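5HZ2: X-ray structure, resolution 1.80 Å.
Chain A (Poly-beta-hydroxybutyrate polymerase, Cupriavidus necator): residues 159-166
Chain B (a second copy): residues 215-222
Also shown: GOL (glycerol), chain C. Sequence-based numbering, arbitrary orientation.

Chain A (159-166) VFVDEGHV
Chain B 215-222: TPVPFDLL

No direct hydrogen bond joins these two stretches; shape, one water and one glycerol do the work, over 374 Å² of buried surface. Chain A makes a type I turn from A:Phe160 to A:Glu163, its backbone bond weak (A:Glu163 N to A:Phe160 O, 3.5 Å), then extends through A:Gly164 (-58/144) and A:His165 (-66/155).

Chain B enters at B:Thr215 (-143/162), just past a helix. Its p rotamer lets OG1 accept from B:Val217 N at 3.3 Å, bracing the loop from within. B:Pro216 (-94/28, C-gamma endo) sets the register, its CA 4.9 Å from the CA of A:Gly164. Glycine suits this approach: an ideal CB there would lie 3.1 Å from B:Pro216 CG. A:Gly164 CA instead makes a CA-H...O contact with B:Pro216 O at 3.6 Å, and the same carbonyl receives a water's hydrogen bond (2.7 Å) while that water accepts from A:His165 N (2.9 Å).

B:Val217 (-63/129, t) is buried, its CB sideways; CG2 reaches A:Phe160 CB at 4.1 Å and A:Phe160 O at 3.7 Å. A:Phe160 and A:Glu163 both point CB toward chain B, with chi1 m.

B:Pro218 (-71/149, C-gamma exo) occupies the N-cap position. Its CD packs 3.2 Å from A:Glu163 O, and its CG lies 3.7 Å from A:His165 NE2. B:Phe219 opens the helix out of reach, while B:Pro218 O accepts from B:Leu222 N at 3.2 Å.

B:Asp220 (p) works through glycerol: A:His165 NE2 (m, chi2 169°) donates to GOL O2 at 2.6 Å, and O2 donates to B:Asp220 OD1 at 2.7 Å. Finally, buried B:Leu221 (t, t) brings CD1 within 3.5 Å of A:Glu163 OE1, a carboxylate oxygen hydrogen-bonded elsewhere in the structure.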

# COMPACT_ATOMS: atom_id res chain seq x y z
N VAL A 159 -9.88 -10.75 1.74
CA VAL A 159 -9.45 -12.06 2.35
C VAL A 159 -9.89 -13.29 1.60
O VAL A 159 -9.43 -14.37 1.89
CB VAL A 159 -9.94 -12.19 3.78
CG1 VAL A 159 -9.27 -11.14 4.62
CG2 VAL A 159 -11.49 -12.13 3.81
N PHE A 160 -10.79 -13.13 0.63
CA PHE A 160 -11.24 -14.22 -0.16
C PHE A 160 -10.59 -14.40 -1.53
O PHE A 160 -10.77 -15.46 -2.14
CB PHE A 160 -12.75 -14.12 -0.28
CG PHE A 160 -13.47 -14.28 1.07
CD1 PHE A 160 -13.52 -15.51 1.70
CD2 PHE A 160 -14.09 -13.20 1.69
CE1 PHE A 160 -14.17 -15.65 2.95
CE2 PHE A 160 -14.77 -13.37 2.91
CZ PHE A 160 -14.79 -14.57 3.52
N VAL A 161 -9.87 -13.42 -2.04
CA VAL A 161 -9.34 -13.48 -3.39
C VAL A 161 -8.39 -14.59 -3.79
O VAL A 161 -8.37 -14.98 -4.94
CB VAL A 161 -8.78 -12.13 -3.87
CG1 VAL A 161 -9.89 -11.11 -3.95
CG2 VAL A 161 -7.69 -11.67 -2.94
N ASP A 162 -7.59 -15.07 -2.86
CA ASP A 162 -6.63 -16.11 -3.16
C ASP A 162 -6.96 -17.48 -2.56
O ASP A 162 -6.08 -18.19 -2.12
CB ASP A 162 -5.20 -15.66 -2.83
CG ASP A 162 -4.61 -14.74 -3.88
OD1 ASP A 162 -4.20 -15.22 -4.94
OD2 ASP A 162 -4.57 -13.53 -3.66
N GLU A 163 -8.25 -17.82 -2.51
CA GLU A 163 -8.68 -19.12 -2.01
C GLU A 163 -9.09 -20.14 -3.12
O GLU A 163 -9.22 -21.31 -2.85
CB GLU A 163 -9.72 -18.99 -0.90
CG GLU A 163 -9.20 -18.30 0.35
CD GLU A 163 -8.16 -19.09 1.14
OE1 GLU A 163 -7.86 -20.24 0.81
OE2 GLU A 163 -7.64 -18.55 2.10
N GLY A 164 -9.27 -19.69 -4.36
CA GLY A 164 -9.58 -20.66 -5.46
C GLY A 164 -8.55 -21.79 -5.68
O GLY A 164 -7.33 -21.58 -5.59
N HIS A 165 -9.03 -22.98 -6.03
CA HIS A 165 -8.19 -24.07 -6.51
C HIS A 165 -7.55 -23.80 -7.83
O HIS A 165 -8.06 -23.02 -8.68
CB HIS A 165 -8.98 -25.39 -6.64
CG HIS A 165 -9.40 -25.96 -5.35
ND1 HIS A 165 -10.30 -26.99 -5.24
CD2 HIS A 165 -9.05 -25.62 -4.07
CE1 HIS A 165 -10.47 -27.29 -3.96
NE2 HIS A 165 -9.72 -26.47 -3.24
N VAL A 166 -6.43 -24.47 -8.04
CA VAL A 166 -5.73 -24.36 -9.32
C VAL A 166 -6.42 -25.40 -10.20
O VAL A 166 -6.43 -26.61 -9.89
CB VAL A 166 -4.24 -24.69 -9.22
CG1 VAL A 166 -3.57 -24.57 -10.61
CG2 VAL A 166 -3.55 -23.79 -8.22
N THR B 215 -17.52 -16.26 -6.89
CA THR B 215 -16.12 -16.51 -6.68
C THR B 215 -15.82 -17.99 -6.66
O THR B 215 -16.70 -18.81 -6.48
CB THR B 215 -15.62 -15.96 -5.32
OG1 THR B 215 -16.04 -16.81 -4.25
CG2 THR B 215 -16.08 -14.57 -5.07
N PRO B 216 -14.56 -18.31 -6.84
CA PRO B 216 -14.20 -19.72 -6.75
C PRO B 216 -13.72 -20.16 -5.37
O PRO B 216 -13.09 -21.18 -5.27
CB PRO B 216 -13.04 -19.82 -7.73
CG PRO B 216 -12.38 -18.51 -7.62
CD PRO B 216 -13.49 -17.50 -7.42
N VAL B 217 -14.17 -19.50 -4.30
CA VAL B 217 -13.84 -19.97 -2.97
C VAL B 217 -14.47 -21.37 -2.82
O VAL B 217 -15.62 -21.60 -3.16
CB VAL B 217 -14.36 -19.02 -1.87
CG1 VAL B 217 -14.07 -19.60 -0.47
CG2 VAL B 217 -13.74 -17.64 -2.07
N PRO B 218 -13.66 -22.34 -2.40
CA PRO B 218 -14.14 -23.72 -2.43
C PRO B 218 -15.20 -24.02 -1.37
O PRO B 218 -15.17 -23.46 -0.30
CB PRO B 218 -12.88 -24.53 -2.12
CG PRO B 218 -11.77 -23.60 -2.09
CD PRO B 218 -12.23 -22.23 -2.09
N PHE B 219 -16.10 -24.94 -1.69
CA PHE B 219 -17.13 -25.30 -0.81
C PHE B 219 -16.63 -25.91 0.53
O PHE B 219 -17.27 -25.68 1.58
CB PHE B 219 -18.16 -26.14 -1.56
CG PHE B 219 -19.07 -25.29 -2.46
CD1 PHE B 219 -18.60 -24.12 -3.13
CD2 PHE B 219 -20.41 -25.63 -2.63
CE1 PHE B 219 -19.44 -23.35 -3.94
CE2 PHE B 219 -21.25 -24.86 -3.45
CZ PHE B 219 -20.76 -23.72 -4.11
N ASP B 220 -15.55 -26.65 0.50
CA ASP B 220 -15.04 -27.27 1.74
C ASP B 220 -14.57 -26.21 2.78
O ASP B 220 -14.90 -26.27 3.98
CB ASP B 220 -14.02 -28.41 1.43
CG ASP B 220 -12.73 -27.98 0.77
OD1 ASP B 220 -12.58 -26.84 0.28
OD2 ASP B 220 -11.79 -28.81 0.69
N LEU B 221 -13.91 -25.17 2.27
CA LEU B 221 -13.53 -24.01 3.08
C LEU B 221 -14.73 -23.32 3.63
O LEU B 221 -14.77 -23.02 4.81
CB LEU B 221 -12.63 -23.06 2.26
CG LEU B 221 -12.06 -21.77 2.91
CD1 LEU B 221 -11.04 -21.22 1.96
CD2 LEU B 221 -13.14 -20.71 3.03
N LEU B 222 -15.73 -23.05 2.78
CA LEU B 222 -16.95 -22.38 3.25
C LEU B 222 -17.68 -23.19 4.30
O LEU B 222 -18.26 -22.58 5.22
CB LEU B 222 -17.91 -22.06 2.09
CG LEU B 222 -17.33 -21.05 1.08
CD1 LEU B 222 -18.22 -20.94 -0.14
CD2 LEU B 222 -17.22 -19.68 1.71
C1 GOL C . -7.69 -25.60 -0.42
O1 GOL C . -7.68 -24.59 -1.46
C2 GOL C . -9.05 -25.79 0.26
O2 GOL C . -10.07 -26.31 -0.62
C3 GOL C . -8.87 -26.83 1.36
O3 GOL C . -8.64 -28.16 0.79
O HOH W 1 -11.87 -23.36 -6.33